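Glycosyl hydrolase family 2, TIM barrel domain protein (Faecalibacterium prausnitzii A2-165, PDB 6ED2) is a gut bacterial beta-glucuronidase that probably hydrolyses the glycosidic bond of beta-D-glucuronides to release glucuronic acid. Local coordinates at residues A[211-216]-A[289-294]; A[341-346]-A[580-585]; A[411-416]-A[454-459]; A[517-522]-A[572-577]. All coordinates share one frame; numbering follows the deposited sequence.

Contact 1: residues A[211-216]-A[289-294]; sequences LDYSTR and DEYLDR
With CG of Tyr213 lodged between its own backbone N and carbonyl carbon (chi1 77°), the phenol stretches across to strand 289-294, while Asp293, whose CG lies anti to N (chi1 -154°), swings its carboxylate round to meet it. The hydroxyl OH of Tyr213 donates to OD2 of Asp293 at 2.7 Å. That oxygen sits at the ring's edge, near its plane; the hydroxyl meets OD2 from above the carboxylate plane, and the ring and carboxylate planes stand 86° apart. The other carboxylate oxygen is also engaged: Arg294 N donates to Asp293 OD1 at 2.8 Å, and the two bonds together limit how far the group can turn. The strands belong to the two facing antiparallel sheets of an immunoglobulin-like beta-sandwich, the second domain of family 2 glycosidases, and each runs at the edge of its sheet. Tyr213 therefore bridges the sandwich, its ring also resting on Leu277 and Ile279 of strand 275-283. Beside the phenol lies the Tyr291 ring, with Tyr213 CE2 and Tyr291 CE2 4.2 Å apart; the Tyr291 hydroxyl turns elsewhere, to the carbonyl of Tyr30. Just before Tyr213, Leu211 and Asp212 both face Ser231 in a classic beta bulge.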
# COMPACT_ATOMS: atom_id res chain seq x y z
N LEU A 211 49.90 18.74 0.91
CA LEU A 211 48.59 19.37 0.88
C LEU A 211 47.73 18.94 -0.30
O LEU A 211 46.50 19.03 -0.23
CB LEU A 211 48.72 20.89 0.84
CG LEU A 211 49.63 21.55 1.87
CD1 LEU A 211 49.84 23.00 1.51
CD2 LEU A 211 49.06 21.44 3.27
N ASP A 212 48.34 18.48 -1.39
CA ASP A 212 47.58 18.18 -2.59
C ASP A 212 48.47 17.40 -3.54
O ASP A 212 49.70 17.39 -3.41
CB ASP A 212 47.05 19.46 -3.25
CG ASP A 212 45.93 19.20 -4.25
OD1 ASP A 212 45.35 18.09 -4.25
OD2 ASP A 212 45.62 20.10 -5.05
N TYR A 213 47.84 16.73 -4.49
CA TYR A 213 48.55 16.11 -5.59
C TYR A 213 47.57 16.02 -6.74
O TYR A 213 46.35 16.10 -6.55
CB TYR A 213 49.12 14.74 -5.23
CG TYR A 213 48.11 13.61 -5.21
CD1 TYR A 213 47.91 12.81 -6.32
CD2 TYR A 213 47.35 13.34 -4.05
CE1 TYR A 213 46.98 11.78 -6.30
CE2 TYR A 213 46.42 12.30 -4.02
CZ TYR A 213 46.24 11.52 -5.16
OH TYR A 213 45.33 10.48 -5.18
N SER A 214 48.11 15.87 -7.94
CA SER A 214 47.30 15.77 -9.14
C SER A 214 47.91 14.69 -10.01
O SER A 214 49.11 14.41 -9.92
CB SER A 214 47.23 17.12 -9.92
OG SER A 214 48.45 17.37 -10.61
N THR A 215 47.07 14.08 -10.86
CA THR A 215 47.47 13.05 -11.81
C THR A 215 46.79 13.31 -13.15
O THR A 215 45.67 13.84 -13.21
CB THR A 215 47.11 11.62 -11.32
OG1 THR A 215 45.71 11.53 -11.01
CG2 THR A 215 47.94 11.22 -10.11
N ARG A 216 47.51 12.96 -14.23
CA ARG A 216 47.05 12.88 -15.61
C ARG A 216 47.50 11.54 -16.16
O ARG A 216 48.58 11.06 -15.81
CB ARG A 216 47.66 13.98 -16.55
CG ARG A 216 47.30 15.41 -16.23
CD ARG A 216 48.42 16.40 -16.61
NE ARG A 216 48.34 17.63 -15.79
CZ ARG A 216 49.31 18.11 -15.01
NH1 ARG A 216 50.48 17.49 -14.93
NH2 ARG A 216 49.12 19.22 -14.30
N ASP A 289 56.68 13.17 6.19
CA ASP A 289 55.24 13.05 5.98
C ASP A 289 55.00 11.95 4.97
O ASP A 289 55.85 11.69 4.10
CB ASP A 289 54.58 14.35 5.50
CG ASP A 289 53.06 14.23 5.42
OD1 ASP A 289 52.46 13.63 6.35
OD2 ASP A 289 52.44 14.72 4.44
N GLU A 290 53.86 11.30 5.09
CA GLU A 290 53.48 10.29 4.12
C GLU A 290 51.99 10.40 3.87
O GLU A 290 51.21 10.50 4.82
CB GLU A 290 53.85 8.89 4.60
CG GLU A 290 53.14 7.80 3.85
CD GLU A 290 53.48 6.43 4.41
OE1 GLU A 290 52.84 6.03 5.41
OE2 GLU A 290 54.40 5.80 3.86
N TYR A 291 51.61 10.44 2.60
CA TYR A 291 50.21 10.40 2.22
C TYR A 291 50.00 9.17 1.37
O TYR A 291 50.90 8.73 0.65
CB TYR A 291 49.75 11.67 1.47
CG TYR A 291 48.24 11.69 1.37
CD1 TYR A 291 47.45 11.99 2.49
CD2 TYR A 291 47.60 11.35 0.18
CE1 TYR A 291 46.07 11.97 2.41
CE2 TYR A 291 46.21 11.32 0.10
CZ TYR A 291 45.45 11.63 1.21
OH TYR A 291 44.08 11.61 1.11
N LEU A 292 48.81 8.58 1.51
CA LEU A 292 48.47 7.31 0.89
C LEU A 292 47.12 7.42 0.21
O LEU A 292 46.18 7.99 0.76
CB LEU A 292 48.44 6.18 1.94
CG LEU A 292 49.71 5.92 2.75
CD1 LEU A 292 49.38 5.07 3.98
CD2 LEU A 292 50.76 5.22 1.89
N ASP A 293 47.02 6.88 -0.99
CA ASP A 293 45.77 6.95 -1.72
C ASP A 293 45.77 5.81 -2.72
O ASP A 293 46.74 5.06 -2.85
CB ASP A 293 45.59 8.32 -2.40
CG ASP A 293 44.13 8.70 -2.63
OD1 ASP A 293 43.23 7.83 -2.46
OD2 ASP A 293 43.89 9.87 -3.02
N ARG A 294 44.63 5.65 -3.39
CA ARG A 294 44.48 4.65 -4.43
C ARG A 294 43.99 5.35 -5.68
O ARG A 294 43.11 6.21 -5.60
CB ARG A 294 43.52 3.56 -4.00
CG ARG A 294 43.95 2.92 -2.69
CD ARG A 294 42.91 1.97 -2.18
NE ARG A 294 42.92 0.70 -2.90
CZ ARG A 294 41.82 -0.01 -3.14
NH1 ARG A 294 40.62 0.46 -2.74
NH2 ARG A 294 41.90 -1.16 -3.80

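Contact 2: residues A[341-346]-A[580-585]; sequences FELMKW and WNFADF
The Phe582 ring is met obliquely by two side chains of helix 341-346: Leu343 CD1 touches CZ of Phe582 at 3.7 Å, and Met344 CG lies 3.7 Å from CE1 of Phe582. Phe319 meets the same ring edge-to-face, Phe602 packs against it with the planes inclined, and Arg321 adds a cation-pi contact. A second ring flanks the methionine, since Met344 CE stands 3.6 Å above the plane of the Phe341 ring, over its centre. The sulfur makes a Met-aromatic contact as well, with Met344 SD 5.1 Å from the Phe582 centroid and 36° off the ring normal. Met344 thus runs between two aromatics, its chain bent at the last torsion to turn the methyl toward Phe341. In the TIM barrel, Phe582 belongs to the loop that leaves strand 574-580, while helix 341-346 follows the neighbouring parallel strand 312-320, so the ring reaches from the barrel's closing seam to an outer helix. With CG anti to the backbone N (chi1 173°), the torsion carries the ring to Leu343 and Met344. An alanine here is likely to open a gap between loop and helix and to leave the Met344 sulfur and the Phe319 ring without their aromatic mate. The loop is shaped by a cis peptide between Trp580 and Asn581, followed by an Asx turn in which Ala583 N donates to Asn581 OD1 at 3.0 Å, in the carbonyl plane on a lone pair. Leu343 also packs on Thr82 of a second subunit and Leu547 of a third.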
# COMPACT_ATOMS: atom_id res chain seq x y z
N PHE A 341 25.07 0.59 -4.44
CA PHE A 341 25.94 0.07 -5.49
C PHE A 341 25.56 -1.35 -5.90
O PHE A 341 25.59 -1.67 -7.10
CB PHE A 341 27.40 0.17 -5.04
CG PHE A 341 28.00 1.54 -5.29
CD1 PHE A 341 28.65 1.83 -6.49
CD2 PHE A 341 27.85 2.56 -4.35
CE1 PHE A 341 29.18 3.09 -6.73
CE2 PHE A 341 28.38 3.82 -4.58
CZ PHE A 341 29.05 4.09 -5.77
N GLU A 342 25.20 -2.21 -4.94
CA GLU A 342 24.72 -3.54 -5.32
C GLU A 342 23.50 -3.44 -6.24
O GLU A 342 23.38 -4.21 -7.21
CB GLU A 342 24.40 -4.38 -4.07
CG GLU A 342 25.63 -4.76 -3.24
CD GLU A 342 26.74 -5.40 -4.08
OE1 GLU A 342 26.58 -6.58 -4.48
OE2 GLU A 342 27.76 -4.72 -4.36
N LEU A 343 22.60 -2.51 -5.96
CA LEU A 343 21.44 -2.28 -6.83
C LEU A 343 21.85 -1.70 -8.18
O LEU A 343 21.33 -2.11 -9.22
CB LEU A 343 20.45 -1.33 -6.15
CG LEU A 343 19.72 -1.86 -4.91
CD1 LEU A 343 18.92 -0.74 -4.26
CD2 LEU A 343 18.82 -3.03 -5.29
N MET A 344 22.78 -0.75 -8.20
CA MET A 344 23.19 -0.20 -9.48
C MET A 344 23.93 -1.23 -10.31
O MET A 344 23.78 -1.25 -11.54
CB MET A 344 24.03 1.06 -9.28
CG MET A 344 23.23 2.24 -8.75
SD MET A 344 24.15 3.80 -8.74
CE MET A 344 25.58 3.44 -7.71
N LYS A 345 24.69 -2.12 -9.68
CA LYS A 345 25.30 -3.22 -10.43
C LYS A 345 24.23 -4.18 -10.94
O LYS A 345 24.27 -4.62 -12.09
CB LYS A 345 26.32 -3.96 -9.57
CG LYS A 345 27.56 -3.14 -9.26
CD LYS A 345 28.20 -3.53 -7.94
CE LYS A 345 28.86 -4.90 -8.02
NZ LYS A 345 29.50 -5.27 -6.70
N TRP A 346 23.27 -4.53 -10.09
CA TRP A 346 22.23 -5.46 -10.50
C TRP A 346 21.47 -4.92 -11.70
O TRP A 346 21.18 -5.66 -12.65
CB TRP A 346 21.29 -5.70 -9.31
CG TRP A 346 20.06 -6.48 -9.59
CD1 TRP A 346 19.94 -7.85 -9.59
CD2 TRP A 346 18.75 -5.96 -9.86
NE1 TRP A 346 18.64 -8.20 -9.86
CE2 TRP A 346 17.89 -7.07 -10.02
CE3 TRP A 346 18.23 -4.67 -9.99
CZ2 TRP A 346 16.52 -6.92 -10.31
CZ3 TRP A 346 16.87 -4.52 -10.27
CH2 TRP A 346 16.03 -5.64 -10.42
N TRP A 580 15.75 10.08 -13.75
CA TRP A 580 15.40 10.63 -12.44
C TRP A 580 14.33 9.75 -11.80
O TRP A 580 13.25 9.60 -12.36
CB TRP A 580 14.87 12.05 -12.60
CG TRP A 580 14.87 12.86 -11.36
CD1 TRP A 580 13.78 13.33 -10.68
CD2 TRP A 580 16.01 13.36 -10.66
NE1 TRP A 580 14.18 14.09 -9.61
CE2 TRP A 580 15.55 14.11 -9.57
CE3 TRP A 580 17.40 13.22 -10.85
CZ2 TRP A 580 16.41 14.74 -8.67
CZ3 TRP A 580 18.25 13.83 -9.96
CH2 TRP A 580 17.75 14.59 -8.88
N ASN A 581 14.61 9.18 -10.63
CA ASN A 581 15.82 9.28 -9.83
C ASN A 581 16.11 7.83 -9.38
O ASN A 581 15.22 6.98 -9.48
CB ASN A 581 15.56 10.21 -8.64
CG ASN A 581 16.76 10.37 -7.69
OD1 ASN A 581 17.07 9.49 -6.88
ND2 ASN A 581 17.37 11.56 -7.71
N PHE A 582 17.33 7.55 -8.89
CA PHE A 582 17.62 6.22 -8.35
C PHE A 582 16.56 5.75 -7.35
O PHE A 582 16.09 4.61 -7.40
CB PHE A 582 19.01 6.22 -7.71
CG PHE A 582 19.35 4.94 -6.97
CD1 PHE A 582 19.75 3.81 -7.66
CD2 PHE A 582 19.28 4.88 -5.59
CE1 PHE A 582 20.05 2.64 -7.00
CE2 PHE A 582 19.59 3.71 -4.90
CZ PHE A 582 19.98 2.59 -5.61
N ALA A 583 16.15 6.62 -6.42
CA ALA A 583 15.23 6.19 -5.38
C ALA A 583 14.33 7.35 -4.96
O ALA A 583 14.72 8.52 -5.05
CB ALA A 583 16.01 5.64 -4.17
N ASP A 584 13.13 7.02 -4.49
CA ASP A 584 12.25 8.01 -3.89
C ASP A 584 13.01 8.78 -2.81
O ASP A 584 13.79 8.19 -2.05
CB ASP A 584 11.01 7.35 -3.26
CG ASP A 584 10.18 6.51 -4.26
OD1 ASP A 584 10.17 6.79 -5.48
OD2 ASP A 584 9.51 5.55 -3.78
N PHE A 585 12.79 10.09 -2.76
CA PHE A 585 13.55 10.95 -1.86
C PHE A 585 12.64 12.06 -1.37
O PHE A 585 11.57 12.31 -1.93
CB PHE A 585 14.81 11.54 -2.55
CG PHE A 585 14.51 12.43 -3.74
CD1 PHE A 585 14.34 13.80 -3.58
CD2 PHE A 585 14.40 11.90 -5.02
CE1 PHE A 585 14.07 14.62 -4.67
CE2 PHE A 585 14.13 12.72 -6.13
CZ PHE A 585 13.97 14.08 -5.95

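Contact 3: residues A[411-416]-A[454-459]; sequences ALLKNH and KPLFEL
Carrying His416 and Leu456 toward each other, helices 411-416 and 454-459 run in the same direction, only 11° from parallel, with their axes 11.0 Å apart. The CA atoms of His416 and Leu456 make the nearest backbone pair, at 8.0 Å. Helix 454-459 is kinked at Pro455, whose N has no bond to the preceding turn. Between the helices Leu456 lays its forked end over one face of the His416 imidazole. Its CD1 sits 3.4 Å from the centroid of the His416 ring, a close CH-pi contact displaced toward CE1, and Leu456 CD2 covers the other end at 3.6 Å from His416 CD2. Leu413 slides past Leu456 in the opposite direction, its CD1 3.8 Å from Leu456 CG, and Leu413 CD2 lies 4.2 Å from Pro455 CG. Tyr452 OH is hydrogen-bonded to His416 ND1, and a weak bond joins NE2 to the Leu438 carbonyl. Were His416 a serine, Leu456 would probably lose the face it lies on and Tyr452 its nitrogen partner. Parallel neighbouring helices, here following strands 373-377 and 433-440 and packed by their leucines, are typical of the outer layer of a TIM barrel.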
# COMPACT_ATOMS: atom_id res chain seq x y z
N ALA A 411 28.03 38.29 -6.07
CA ALA A 411 28.23 37.53 -4.84
C ALA A 411 27.94 36.05 -5.06
O ALA A 411 28.70 35.19 -4.62
CB ALA A 411 27.34 38.09 -3.72
N LEU A 412 26.85 35.74 -5.78
CA LEU A 412 26.55 34.35 -6.10
C LEU A 412 27.70 33.71 -6.87
O LEU A 412 28.15 32.61 -6.54
CB LEU A 412 25.25 34.27 -6.90
CG LEU A 412 24.84 32.86 -7.32
CD1 LEU A 412 24.53 32.00 -6.08
CD2 LEU A 412 23.63 32.94 -8.24
N LEU A 413 28.21 34.40 -7.90
CA LEU A 413 29.29 33.84 -8.70
C LEU A 413 30.52 33.55 -7.85
O LEU A 413 31.19 32.53 -8.05
CB LEU A 413 29.63 34.80 -9.84
CG LEU A 413 30.74 34.37 -10.79
CD1 LEU A 413 30.35 33.09 -11.56
CD2 LEU A 413 31.03 35.51 -11.75
N LYS A 414 30.82 34.42 -6.88
CA LYS A 414 31.95 34.19 -5.99
C LYS A 414 31.81 32.87 -5.24
O LYS A 414 32.75 32.07 -5.19
CB LYS A 414 32.09 35.37 -5.02
CG LYS A 414 33.38 35.38 -4.20
CD LYS A 414 33.57 36.71 -3.47
CE LYS A 414 34.84 36.73 -2.61
NZ LYS A 414 34.65 35.95 -1.35
N ASN A 415 30.63 32.62 -4.65
CA ASN A 415 30.39 31.36 -3.96
C ASN A 415 30.40 30.18 -4.93
O ASN A 415 30.88 29.10 -4.59
CB ASN A 415 29.06 31.43 -3.19
CG ASN A 415 29.13 32.39 -2.02
OD1 ASN A 415 30.21 32.67 -1.50
ND2 ASN A 415 27.98 32.93 -1.61
N HIS A 416 29.89 30.39 -6.15
CA HIS A 416 29.89 29.33 -7.14
C HIS A 416 31.32 28.95 -7.54
O HIS A 416 31.66 27.76 -7.64
CB HIS A 416 29.07 29.78 -8.35
CG HIS A 416 28.66 28.68 -9.27
ND1 HIS A 416 27.60 28.80 -10.14
CD2 HIS A 416 29.18 27.44 -9.49
CE1 HIS A 416 27.49 27.70 -10.86
NE2 HIS A 416 28.43 26.85 -10.48
N LYS A 454 30.57 32.13 -18.70
CA LYS A 454 31.89 32.13 -19.33
C LYS A 454 33.01 31.95 -18.31
O LYS A 454 33.81 31.01 -18.46
CB LYS A 454 32.09 33.41 -20.16
CG LYS A 454 33.46 33.50 -20.86
CD LYS A 454 33.50 34.75 -21.77
CE LYS A 454 34.84 34.92 -22.47
NZ LYS A 454 35.54 36.06 -21.81
N PRO A 455 33.10 32.75 -17.24
CA PRO A 455 34.17 32.51 -16.27
C PRO A 455 34.04 31.18 -15.54
O PRO A 455 35.06 30.59 -15.17
CB PRO A 455 34.05 33.69 -15.30
CG PRO A 455 32.61 34.11 -15.41
CD PRO A 455 32.26 33.90 -16.85
N LEU A 456 32.82 30.65 -15.36
CA LEU A 456 32.67 29.37 -14.66
C LEU A 456 33.25 28.23 -15.48
O LEU A 456 33.98 27.39 -14.96
CB LEU A 456 31.21 29.09 -14.36
CG LEU A 456 30.74 29.59 -13.02
CD1 LEU A 456 29.26 29.37 -12.96
CD2 LEU A 456 31.45 28.90 -11.87
N PHE A 457 32.90 28.18 -16.76
CA PHE A 457 33.42 27.11 -17.60
C PHE A 457 34.91 27.26 -17.82
O PHE A 457 35.61 26.27 -18.00
CB PHE A 457 32.65 27.07 -18.92
CG PHE A 457 31.31 26.40 -18.81
CD1 PHE A 457 31.14 25.08 -19.18
CD2 PHE A 457 30.23 27.10 -18.28
CE1 PHE A 457 29.91 24.46 -19.06
CE2 PHE A 457 29.00 26.49 -18.14
CZ PHE A 457 28.84 25.15 -18.54
N GLU A 458 35.42 28.50 -17.81
CA GLU A 458 36.87 28.68 -17.92
C GLU A 458 37.57 28.16 -16.67
O GLU A 458 38.59 27.45 -16.76
CB GLU A 458 37.19 30.16 -18.17
CG GLU A 458 37.37 30.51 -19.67
CD GLU A 458 37.07 32.00 -20.03
OE1 GLU A 458 36.80 32.26 -21.23
OE2 GLU A 458 37.12 32.90 -19.14
N LEU A 459 37.04 28.50 -15.49
CA LEU A 459 37.60 27.99 -14.24
C LEU A 459 37.64 26.46 -14.22
O LEU A 459 38.65 25.85 -13.85
CB LEU A 459 36.78 28.52 -13.06
CG LEU A 459 37.32 28.22 -11.66
CD1 LEU A 459 38.77 28.75 -11.50
CD2 LEU A 459 36.38 28.80 -10.61

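Contact 4: residues A[517-522]-A[572-577]; sequences HEMDGW and DFVQGE
The helix layer of the TIM barrel meets its strand layer where Met519, on helix 508-525, reaches Phe573, just before strand 574-580, and Val574, its first residue. That strand lies beside 531-535 in the parallel barrel wall. From the helix, Met519 works like a bent finger: CG stands anti to the carbonyl carbon (chi1 -67°), and the chain folds again at both later torsions, so that the terminal methyl is the part of the side chain that does the touching. Met519 CE arrives at the edge of the Phe573 ring, near its plane, 3.6 Å from Phe573 CE1. The same methyl lies 4.1 Å from Val574 CG2, wedged beside both side chains. Backbone joins in too, as Phe573 CZ is 3.8 Å from Met519 O. Around these side chains, Met519 packs on Leu494 and Phe533 of the barrel strands and on Val567 of helix 554-570, while the Phe573 ring meets that of Tyr571. One turn along from Met519, the Trp522 indole packs on Leu531, Val492 and Leu494 of the neighbouring strands. Its ring is pinned from within the helix: Trp522 NE1 donates to Glu518 OE2 at 2.8 Å, nearly straight at 170°, on the anti side and tilted 29° from the carboxylate plane. Arg496 and Tyr498 hold that carboxylate in place to receive the indole N-H. On the strand side, Gln575 NE2, also bonded to the Lys627 carbonyl, folds back to donate to Asp572 O at 2.9 Å, with that oxygen lying in the plane of the Gln575 amide.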
# COMPACT_ATOMS: atom_id res chain seq x y z
N HIS A 517 10.14 17.08 -32.00
CA HIS A 517 10.28 18.44 -32.51
C HIS A 517 11.46 19.15 -31.85
O HIS A 517 12.33 19.70 -32.54
CB HIS A 517 8.99 19.22 -32.31
CG HIS A 517 9.07 20.64 -32.80
ND1 HIS A 517 9.02 20.97 -34.14
CD2 HIS A 517 9.22 21.80 -32.13
CE1 HIS A 517 9.12 22.29 -34.26
NE2 HIS A 517 9.25 22.81 -33.06
N GLU A 518 11.54 19.12 -30.52
CA GLU A 518 12.65 19.78 -29.84
C GLU A 518 13.98 19.10 -30.16
O GLU A 518 15.00 19.78 -30.34
CB GLU A 518 12.44 19.83 -28.32
CG GLU A 518 13.41 20.81 -27.63
CD GLU A 518 13.43 20.73 -26.10
OE1 GLU A 518 12.42 20.30 -25.51
OE2 GLU A 518 14.46 21.12 -25.49
N MET A 519 14.00 17.77 -30.24
CA MET A 519 15.25 17.09 -30.53
C MET A 519 15.79 17.47 -31.91
O MET A 519 17.01 17.56 -32.09
CB MET A 519 15.08 15.57 -30.43
CG MET A 519 14.79 15.09 -29.00
SD MET A 519 15.91 15.82 -27.78
CE MET A 519 17.40 14.92 -28.14
N ASP A 520 14.90 17.70 -32.89
CA ASP A 520 15.37 18.18 -34.19
C ASP A 520 16.07 19.52 -34.05
O ASP A 520 17.04 19.78 -34.76
CB ASP A 520 14.21 18.29 -35.18
CG ASP A 520 13.54 16.94 -35.48
OD1 ASP A 520 14.20 15.87 -35.37
OD2 ASP A 520 12.33 16.94 -35.82
N GLY A 521 15.61 20.38 -33.13
CA GLY A 521 16.33 21.61 -32.83
C GLY A 521 17.70 21.35 -32.23
O GLY A 521 18.69 21.95 -32.67
N TRP A 522 17.78 20.46 -31.23
CA TRP A 522 19.08 20.14 -30.63
C TRP A 522 20.04 19.57 -31.66
O TRP A 522 21.25 19.83 -31.62
CB TRP A 522 18.93 19.18 -29.44
CG TRP A 522 18.39 19.89 -28.28
CD1 TRP A 522 17.13 19.80 -27.77
CD2 TRP A 522 19.06 20.90 -27.52
NE1 TRP A 522 16.97 20.68 -26.73
CE2 TRP A 522 18.15 21.36 -26.54
CE3 TRP A 522 20.35 21.45 -27.55
CZ2 TRP A 522 18.48 22.36 -25.62
CZ3 TRP A 522 20.68 22.43 -26.63
CH2 TRP A 522 19.75 22.87 -25.68
N ASP A 572 21.42 9.68 -33.23
CA ASP A 572 22.77 9.16 -33.05
C ASP A 572 23.58 9.97 -32.04
O ASP A 572 24.55 9.46 -31.48
CB ASP A 572 23.51 9.12 -34.41
CG ASP A 572 24.10 10.50 -34.84
OD1 ASP A 572 23.35 11.51 -34.90
OD2 ASP A 572 25.33 10.57 -35.11
N PHE A 573 23.19 11.22 -31.79
CA PHE A 573 23.96 12.06 -30.88
C PHE A 573 23.58 11.84 -29.41
O PHE A 573 24.30 12.33 -28.53
CB PHE A 573 23.80 13.54 -31.24
CG PHE A 573 22.37 14.02 -31.34
CD1 PHE A 573 21.63 14.31 -30.20
CD2 PHE A 573 21.77 14.21 -32.58
CE1 PHE A 573 20.33 14.78 -30.28
CE2 PHE A 573 20.46 14.66 -32.67
CZ PHE A 573 19.74 14.95 -31.52
N VAL A 574 22.50 11.12 -29.12
CA VAL A 574 22.15 10.83 -27.73
C VAL A 574 23.09 9.73 -27.24
O VAL A 574 23.04 8.60 -27.73
CB VAL A 574 20.68 10.42 -27.57
CG1 VAL A 574 20.42 10.00 -26.13
CG2 VAL A 574 19.75 11.57 -27.96
N GLN A 575 23.96 10.07 -26.30
CA GLN A 575 25.01 9.15 -25.88
C GLN A 575 24.90 8.76 -24.42
O GLN A 575 25.84 8.16 -23.87
CB GLN A 575 26.38 9.75 -26.19
CG GLN A 575 26.67 9.84 -27.67
CD GLN A 575 26.84 8.47 -28.30
OE1 GLN A 575 27.54 7.63 -27.75
NE2 GLN A 575 26.19 8.25 -29.45
N GLY A 576 23.80 9.08 -23.76
CA GLY A 576 23.65 8.69 -22.38
C GLY A 576 22.25 8.93 -21.87
O GLY A 576 21.59 9.89 -22.30
N GLU A 577 21.79 8.07 -20.96
CA GLU A 577 20.49 8.23 -20.30
C GLU A 577 20.69 8.05 -18.81
O GLU A 577 21.07 6.97 -18.35
CB GLU A 577 19.46 7.24 -20.85
CG GLU A 577 19.95 5.79 -20.89
CD GLU A 577 19.08 4.90 -21.76
OE1 GLU A 577 19.11 5.06 -23.01
OE2 GLU A 577 18.37 4.05 -21.19

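In the fold
From the N terminus the chain first closes contact 1, a loop of 72 residues, mostly strand and without helix, that pins together the two sheets of the sandwich domain. Only then does the barrel begin. Contact 2 spans it almost completely, joining the first barrel helix to the loop after the last strand, 574-580. Inside that long loop lie contact 3, which ties two consecutive helices across the chain's centre from contact 2, and later contact 4, which fastens helix 508-525 to the start of strand 574-580. Contacts 3 and 4 follow in series, without crossing. Contacts 4 and 2 adjoin in sequence, their centres about 25 Å apart, with strand 574-580 running between them.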